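Local coordinates for peptidase, M20/M25/M40 family (Staphylococcus aureus, PDB 4EWT), which probably hydrolyses amide bonds of N-acylated amino acids or related substrates, as a manganese-binding metallohydrolase of the M20/M25/M40 peptidase family, at residues Lys47-Val51 / Val62-Ser66; Cys103-His108 / Gly162-Met166; Thr349-Glu354 / Asn367-Ser372. All coordinates share one frame. Residues are numbered along the deposited sequence.

Interaction 1: Lys47-Val51 / Val62-Ser66; sequences KDVEV and VTIDS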
loop_
_atom_site.group_PDB
_atom_site.type_symbol
_atom_site.label_atom_id
_atom_site.label_comp_id
_atom_site.label_asym_id
_atom_site.label_seq_id
_atom_site.Cartn_x
_atom_site.Cartn_y
_atom_site.Cartn_z
ATOM N N LYS A 47 -29.492 39.407 -42.283
ATOM C CA LYS A 47 -29.869 38.047 -42.666
ATOM C C LYS A 47 -31.222 37.659 -42.085
ATOM O O LYS A 47 -31.613 38.152 -41.027
ATOM C CB LYS A 47 -28.748 37.067 -42.310
ATOM C CG LYS A 47 -27.538 37.346 -43.189
ATOM C CD LYS A 47 -26.273 36.633 -42.797
ATOM C CE LYS A 47 -25.120 37.418 -43.406
ATOM N NZ LYS A 47 -23.794 36.915 -43.027
ATOM N N ASP A 48 -31.949 36.807 -42.804
ATOM C CA ASP A 48 -33.352 36.517 -42.487
ATOM C C ASP A 48 -33.485 35.409 -41.449
ATOM O O ASP A 48 -33.892 34.292 -41.761
ATOM C CB ASP A 48 -34.134 36.181 -43.768
ATOM C CG ASP A 48 -35.633 35.986 -43.526
ATOM O OD1 ASP A 48 -36.197 36.541 -42.551
ATOM O OD2 ASP A 48 -36.250 35.266 -44.336
ATOM N N VAL A 49 -33.123 35.737 -40.212
ATOM C CA VAL A 49 -33.252 34.829 -39.069
ATOM C C VAL A 49 -33.756 35.607 -37.850
ATOM O O VAL A 49 -33.681 36.834 -37.828
ATOM C CB VAL A 49 -31.897 34.151 -38.720
ATOM C CG1 VAL A 49 -31.381 33.309 -39.888
ATOM C CG2 VAL A 49 -30.851 35.184 -38.290
ATOM N N GLU A 50 -34.269 34.913 -36.849
ATOM C CA GLU A 50 -34.513 35.550 -35.572
ATOM C C GLU A 50 -33.368 35.321 -34.623
ATOM O O GLU A 50 -33.040 34.225 -34.325
ATOM C CB GLU A 50 -35.810 35.121 -34.912
ATOM C CG GLU A 50 -36.888 34.538 -35.778
ATOM C CD GLU A 50 -37.928 33.793 -34.947
ATOM O OE1 GLU A 50 -37.911 33.909 -33.710
ATOM O OE2 GLU A 50 -38.748 33.071 -35.523
ATOM N N VAL A 51 -32.743 36.363 -34.150
ATOM C CA VAL A 51 -31.728 36.127 -33.173
ATOM C C VAL A 51 -32.075 36.600 -31.782
ATOM O O VAL A 51 -32.310 37.755 -31.504
ATOM C CB VAL A 51 -30.334 36.521 -33.578
ATOM C CG1 VAL A 51 -30.304 37.273 -34.804
ATOM C CG2 VAL A 51 -29.640 37.173 -32.501
ATOM N N VAL A 62 -30.255 31.453 -32.598
ATOM C CA VAL A 62 -30.754 31.976 -33.875
ATOM C C VAL A 62 -31.725 30.992 -34.530
ATOM O O VAL A 62 -31.385 29.831 -34.785
ATOM C CB VAL A 62 -29.628 32.524 -34.828
ATOM C CG1 VAL A 62 -28.318 32.693 -34.086
ATOM C CG2 VAL A 62 -29.439 31.665 -36.066
ATOM N N THR A 63 -32.951 31.462 -34.744
ATOM C CA THR A 63 -34.026 30.645 -35.298
ATOM C C THR A 63 -34.185 30.886 -36.804
ATOM O O THR A 63 -34.292 32.025 -37.261
ATOM C CB THR A 63 -35.365 30.888 -34.554
ATOM O OG1 THR A 63 -35.206 30.562 -33.166
ATOM C CG2 THR A 63 -36.481 30.019 -35.119
ATOM N N ILE A 64 -34.166 29.791 -37.558
ATOM C CA ILE A 64 -34.410 29.816 -38.990
ATOM C C ILE A 64 -35.734 29.090 -39.223
ATOM O O ILE A 64 -35.770 27.856 -39.324
ATOM C CB ILE A 64 -33.283 29.110 -39.785
ATOM C CG1 ILE A 64 -31.894 29.554 -39.302
ATOM C CG2 ILE A 64 -33.452 29.354 -41.286
ATOM C CD1 ILE A 64 -30.755 28.690 -39.825
ATOM N N ASP A 65 -36.819 29.858 -39.284
ATOM C CA ASP A 65 -38.149 29.293 -39.497
ATOM C C ASP A 65 -38.447 29.282 -40.988
ATOM O O ASP A 65 -38.382 30.320 -41.649
ATOM C CB ASP A 65 -39.209 30.101 -38.734
ATOM C CG ASP A 65 -40.579 29.405 -38.681
ATOM O OD1 ASP A 65 -40.822 28.443 -39.448
ATOM O OD2 ASP A 65 -41.428 29.833 -37.868
ATOM N N SER A 66 -38.771 28.104 -41.515
ATOM C CA SER A 66 -39.083 27.956 -42.935
ATOM C C SER A 66 -40.403 28.646 -43.304
ATOM O O SER A 66 -40.666 28.906 -44.476
ATOM C CB SER A 66 -39.157 26.477 -43.308
ATOM O OG SER A 66 -40.353 25.904 -42.815
#

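Interaction 2: Cys103-His108 / Gly162-Met166; sequences CGHDAH and GVHVM. With MN (manganese (II) ion), chain F; MN (manganese (II) ion), chain E.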
loop_
_atom_site.group_PDB
_atom_site.type_symbol
_atom_site.label_atom_id
_atom_site.label_comp_id
_atom_site.label_asym_id
_atom_site.label_seq_id
_atom_site.Cartn_x
_atom_site.Cartn_y
_atom_site.Cartn_z
ATOM N N CYS A 103 -9.216 24.261 -28.878
ATOM C CA CYS A 103 -10.167 23.139 -29.025
ATOM C C CYS A 103 -11.021 23.236 -30.300
ATOM O O CYS A 103 -11.951 22.448 -30.495
ATOM C CB CYS A 103 -11.071 23.025 -27.790
ATOM S SG CYS A 103 -11.653 21.345 -27.409
ATOM N N GLY A 104 -10.709 24.210 -31.154
ATOM C CA GLY A 104 -11.353 24.343 -32.459
ATOM C C GLY A 104 -12.729 24.977 -32.401
ATOM O O GLY A 104 -13.499 24.875 -33.356
ATOM N N HIS A 105 -13.036 25.638 -31.286
ATOM C CA HIS A 105 -14.325 26.316 -31.106
ATOM C C HIS A 105 -14.487 27.493 -32.077
ATOM O O HIS A 105 -15.598 27.820 -32.482
ATOM C CB HIS A 105 -14.493 26.795 -29.660
ATOM C CG HIS A 105 -14.643 25.691 -28.659
ATOM N ND1 HIS A 105 -14.996 25.926 -27.347
ATOM C CD2 HIS A 105 -14.491 24.349 -28.772
ATOM C CE1 HIS A 105 -15.055 24.781 -26.696
ATOM N NE2 HIS A 105 -14.749 23.810 -27.535
ATOM N N ASP A 106 -13.374 28.125 -32.441
ATOM C CA ASP A 106 -13.373 29.132 -33.502
ATOM C C ASP A 106 -13.817 28.511 -34.832
ATOM O O ASP A 106 -14.610 29.112 -35.569
ATOM C CB ASP A 106 -11.990 29.778 -33.643
ATOM C CG ASP A 106 -10.879 28.756 -33.865
ATOM O OD1 ASP A 106 -10.978 27.610 -33.360
ATOM O OD2 ASP A 106 -9.905 29.104 -34.555
ATOM N N ALA A 107 -13.323 27.304 -35.118
ATOM C CA ALA A 107 -13.715 26.583 -36.326
ATOM C C ALA A 107 -15.167 26.118 -36.263
ATOM O O ALA A 107 -15.876 26.189 -37.259
ATOM C CB ALA A 107 -12.791 25.412 -36.583
ATOM N N HIS A 108 -15.626 25.666 -35.098
ATOM C CA HIS A 108 -17.036 25.331 -34.944
ATOM C C HIS A 108 -17.950 26.533 -35.240
ATOM O O HIS A 108 -18.949 26.405 -35.946
ATOM C CB HIS A 108 -17.333 24.766 -33.562
ATOM C CG HIS A 108 -16.531 23.547 -33.221
ATOM N ND1 HIS A 108 -16.265 23.176 -31.922
ATOM C CD2 HIS A 108 -15.925 22.625 -34.008
ATOM C CE1 HIS A 108 -15.538 22.073 -31.921
ATOM N NE2 HIS A 108 -15.310 21.723 -33.173
ATOM N N GLY A 162 -24.567 18.039 -32.911
ATOM C CA GLY A 162 -23.365 18.825 -32.716
ATOM C C GLY A 162 -22.194 18.154 -33.387
ATOM O O GLY A 162 -22.187 16.944 -33.598
ATOM N N VAL A 163 -21.194 18.953 -33.711
ATOM C CA VAL A 163 -20.007 18.462 -34.373
ATOM C C VAL A 163 -18.817 19.012 -33.620
ATOM O O VAL A 163 -18.846 20.154 -33.160
ATOM C CB VAL A 163 -19.952 18.905 -35.862
ATOM C CG1 VAL A 163 -18.534 18.804 -36.419
ATOM C CG2 VAL A 163 -20.893 18.069 -36.697
ATOM N N HIS A 164 -17.793 18.178 -33.466
ATOM C CA HIS A 164 -16.510 18.627 -32.969
ATOM C C HIS A 164 -15.437 18.225 -33.969
ATOM O O HIS A 164 -15.388 17.066 -34.408
ATOM C CB HIS A 164 -16.219 17.995 -31.601
ATOM C CG HIS A 164 -15.373 18.848 -30.710
ATOM N ND1 HIS A 164 -14.039 19.077 -30.954
ATOM C CD2 HIS A 164 -15.674 19.532 -29.583
ATOM C CE1 HIS A 164 -13.549 19.856 -30.007
ATOM N NE2 HIS A 164 -14.519 20.141 -29.156
ATOM N N VAL A 165 -14.603 19.188 -34.352
ATOM C CA VAL A 165 -13.375 18.901 -35.098
ATOM C C VAL A 165 -12.399 18.121 -34.214
ATOM O O VAL A 165 -12.240 18.428 -33.023
ATOM C CB VAL A 165 -12.681 20.185 -35.607
ATOM C CG1 VAL A 165 -13.524 20.861 -36.696
ATOM C CG2 VAL A 165 -12.374 21.160 -34.449
ATOM N N MET A 166 -11.765 17.108 -34.798
ATOM C CA MET A 166 -10.811 16.282 -34.082
ATOM C C MET A 166 -9.431 16.349 -34.719
ATOM O O MET A 166 -9.193 15.754 -35.777
ATOM C CB MET A 166 -11.302 14.840 -34.019
ATOM C CG MET A 166 -12.652 14.672 -33.337
ATOM S SD MET A 166 -12.672 15.225 -31.622
ATOM C CE MET A 166 -12.205 13.720 -30.781
HETATM MN MN MN F . -14.239 21.586 -27.421
HETATM MN MN MN E . -11.897 21.494 -24.988
HETATM O O HOH W 1 -14.292 21.075 -24.999
HETATM O O HOH W 2 -16.493 21.506 -27.315
#

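Interaction 3: Thr349-Glu354 / Asn367-Ser372; sequences TGAAVE and NISEKS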
loop_
_atom_site.group_PDB
_atom_site.type_symbol
_atom_site.label_atom_id
_atom_site.label_comp_id
_atom_site.label_asym_id
_atom_site.label_seq_id
_atom_site.Cartn_x
_atom_site.Cartn_y
_atom_site.Cartn_z
ATOM N N THR A 349 -15.592 15.604 -36.970
ATOM C CA THR A 349 -14.979 15.862 -38.267
ATOM C C THR A 349 -13.453 15.726 -38.164
ATOM O O THR A 349 -12.804 16.459 -37.409
ATOM C CB THR A 349 -15.308 17.281 -38.807
ATOM O OG1 THR A 349 -16.726 17.475 -38.872
ATOM C CG2 THR A 349 -14.705 17.469 -40.207
ATOM N N GLY A 350 -12.885 14.805 -38.937
ATOM C CA GLY A 350 -11.436 14.644 -38.973
ATOM C C GLY A 350 -10.772 15.974 -39.289
ATOM O O GLY A 350 -11.157 16.662 -40.242
ATOM N N ALA A 351 -9.781 16.340 -38.485
ATOM C CA ALA A 351 -9.125 17.637 -38.622
ATOM C C ALA A 351 -7.601 17.581 -38.457
ATOM O O ALA A 351 -6.963 18.617 -38.260
ATOM C CB ALA A 351 -9.733 18.625 -37.636
ATOM N N ALA A 352 -7.024 16.383 -38.539
ATOM C CA ALA A 352 -5.568 16.213 -38.433
ATOM C C ALA A 352 -4.838 16.895 -39.594
ATOM O O ALA A 352 -5.185 16.693 -40.758
ATOM C CB ALA A 352 -5.195 14.736 -38.358
ATOM N N VAL A 353 -3.837 17.708 -39.259
ATOM C CA VAL A 353 -3.047 18.439 -40.255
ATOM C C VAL A 353 -2.340 17.482 -41.218
ATOM O O VAL A 353 -1.947 16.381 -40.828
ATOM C CB VAL A 353 -2.026 19.407 -39.590
ATOM C CG1 VAL A 353 -2.742 20.596 -38.954
ATOM C CG2 VAL A 353 -1.165 18.682 -38.552
ATOM N N GLU A 354 -2.199 17.903 -42.474
ATOM C CA GLU A 354 -1.623 17.057 -43.525
ATOM C C GLU A 354 -0.132 16.825 -43.308
ATOM O O GLU A 354 0.326 15.682 -43.272
ATOM C CB GLU A 354 -1.862 17.652 -44.924
ATOM C CG GLU A 354 -3.137 18.481 -45.088
ATOM C CD GLU A 354 -4.431 17.671 -45.001
ATOM O OE1 GLU A 354 -5.501 18.250 -45.288
ATOM O OE2 GLU A 354 -4.389 16.472 -44.647
ATOM N N ASN A 367 -3.394 22.411 -33.739
ATOM C CA ASN A 367 -3.742 22.892 -35.081
ATOM C C ASN A 367 -4.583 21.877 -35.850
ATOM O O ASN A 367 -4.432 20.664 -35.675
ATOM C CB ASN A 367 -2.489 23.257 -35.889
ATOM C CG ASN A 367 -2.767 24.274 -37.003
ATOM O OD1 ASN A 367 -3.907 24.473 -37.436
ATOM N ND2 ASN A 367 -1.708 24.922 -37.471
ATOM N N ILE A 368 -5.466 22.394 -36.700
ATOM C CA ILE A 368 -6.362 21.571 -37.500
ATOM C C ILE A 368 -6.210 21.845 -39.007
ATOM O O ILE A 368 -5.784 22.933 -39.406
ATOM C CB ILE A 368 -7.839 21.790 -37.074
ATOM C CG1 ILE A 368 -8.212 23.279 -37.170
ATOM C CG2 ILE A 368 -8.074 21.241 -35.664
ATOM C CD1 ILE A 368 -9.622 23.631 -36.709
ATOM N N SER A 369 -6.533 20.866 -39.817
ATOM C CA SER A 369 -6.699 21.081 -41.206
ATOM C C SER A 369 -7.954 21.908 -41.414
ATOM O O SER A 369 -8.999 21.567 -40.919
ATOM C CB SER A 369 -6.865 19.770 -41.896
ATOM O OG SER A 369 -7.679 19.981 -43.002
ATOM N N GLU A 370 -7.830 23.000 -42.158
ATOM C CA GLU A 370 -8.929 23.953 -42.309
ATOM C C GLU A 370 -10.021 23.474 -43.259
ATOM O O GLU A 370 -11.056 24.141 -43.409
ATOM C CB GLU A 370 -8.405 25.337 -42.715
ATOM C CG GLU A 370 -7.850 26.134 -41.535
ATOM C CD GLU A 370 -7.366 27.521 -41.916
ATOM O OE1 GLU A 370 -6.589 27.644 -42.885
ATOM O OE2 GLU A 370 -7.755 28.493 -41.234
ATOM N N LYS A 371 -9.807 22.318 -43.886
ATOM C CA LYS A 371 -10.840 21.738 -44.734
ATOM C C LYS A 371 -11.851 20.911 -43.939
ATOM O O LYS A 371 -12.776 20.334 -44.513
ATOM C CB LYS A 371 -10.241 20.953 -45.905
ATOM C CG LYS A 371 -9.518 19.683 -45.535
ATOM C CD LYS A 371 -8.686 19.189 -46.717
ATOM C CE LYS A 371 -7.492 20.094 -46.988
ATOM N NZ LYS A 371 -6.868 19.808 -48.318
ATOM N N SER A 372 -11.665 20.867 -42.617
ATOM C CA SER A 372 -12.686 20.358 -41.706
ATOM C C SER A 372 -13.883 21.306 -41.656
ATOM O O SER A 372 -14.992 20.881 -41.327
ATOM C CB SER A 372 -12.117 20.183 -40.298
ATOM O OG SER A 372 -11.642 21.414 -39.773
HETATM O O HOH W 3 -3.599 17.932 -36.167
#

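Interaction 1: Lys47-Val51 / Val62-Ser66
Glu50 and Thr63, the two residues that lose most surface here, form an antiparallel hydrogen-bonded pair with CA atoms 4.9 Å apart. Glu50 N donates to Thr63 O at 2.9 Å and Thr63 N donates to Glu50 O at 2.8 Å, both nearly straight, so the two peptide units close a small ring. Glu50 O also receives a CA-H...O contact from Val62 CA at 3.2 Å. Both side chains of the pair emerge on the same face of the sheet, where the glutamate side chain reaches past its neighbour and brings Glu50 OE2 to 3.8 Å from Thr63 CG2, a van der Waals contact.

On the other face the contact is apolar. Val62 forms a non-hydrogen-bonded pair with Val51, with Val62 CB 4.2 Å from Val51 CB. Val49, just ahead of the regular strand, sets Val49 CG1 3.8 Å from Ile64 CG1. An inverse gamma turn centred on Asp48 leads the chain into this pairing.

The two segments belong to a beta hairpin, of which strand 50-52 is the outermost strand of the mixed sheet within this chain. Strand 60-65 continues the pairing inward through backbone bonds of Val62 and Ile64 to strand 129-135, while helix 105-120 packs against Val49 and Ile64 through Ala120 and Leu119.

Interaction 2: Cys103-His108 / Gly162-Met166
Cys103 opens the segment as a metal ligand: its SG lies 2.6 Å from the manganese of chain F and 2.4 Å from that of chain E, bridging the two ions together with water 1. Cys103 SG also comes within 3.5 Å of His164 CE1, at the edge of that imidazole. Gly104 follows at the N-cap position with positive phi, its CA 3.9 Å from Val165 CG2; a side chain here would collide with that valine. The first turn of the helix then carries His105, whose NE2 binds the chain F manganese at 2.3 Å. His164 NE2, from the facing strand, binds the same ion at 2.3 Å, and two waters complete its modelled ligands. Ala107 directs its CB toward the strand, and His108 makes the main polar link, accepting from Val165 N through NE2 at 2.9 Å. The edge of its ring meets the face of the His164 ring in a T-shaped pair, centroids 4.4 Å apart. Within the strand, His164 ND1 donates to Val165 O at 2.8 Å, which leaves NE2 to face the metal.

This is the dinuclear metal centre of the M20 family, with Glu139 and His362 completing the protein ligands of the second manganese. It is built where the start of helix 105-120 meets the end of strand 159-166. Strand 72-78 supplies Asp78 to His108 ND1, strand 344-350 pairs with strand 159-166, and helix 372-386 packs against Ala107, Val163 and Val165.

Interaction 3: Thr349-Glu354 / Asn367-Ser372
A single direct backbone hydrogen bond joins the segments, from Ser369 N to Ala351 O at 2.8 Å; the same carbonyl takes a CA-H...O contact from Ile368 CA at 3.1 Å. Water 3 adds a second link, accepting from Val353 N at 3.1 Å and donating to Asn367 O at 2.9 Å. At the exposed margin, Glu354 OE1 and Lys371 NZ make a long salt bridge of 3.7 Å. Ser369 OG accepts from Lys371 N at 3.3 Å, a capping bond in the type I turn Ser369-Ser372 that leads into the helix. Around these bonds, Ala351 CB packs on Ile368 CG2 at 3.7 Å, Val353 CG1 covers the backbone at Ile368 C, also at 3.7 Å, and Thr349 CG2 lies 3.8 Å from Ser372 CB.

The contact thus brings the chain leaving strand 344-350 against the entry to helix 372-386. Thr349 OG1 is hydrogen-bonded to Ser376 OG on that helix, and strand 159-166 lies alongside, Val165 touching both Ala351 and Ser372.

How the interactions relate
The three contacts follow one another along the chain and all reach the same mixed sheet. Interaction 1 lies at its edge, with its centre 22 Å from that of interaction 2 and 29 Å from that of interaction 3, and touches neither. Helix 105-120 nevertheless joins the first two, since its first residue, His105, is a metal ligand and its far end packs on the hairpin. Interactions 2 and 3 have centres 10 Å apart and adjoin through neighbouring strands 159-166 and 344-350: Met166 N to Thr349 O (2.9 Å) and Met166 O to Ala351 N (2.8 Å) are probable hydrogen bonds. The manganese centre thus lies where inner strand 159-166 ends beside the start of helix 105-120, far from the hairpin edge.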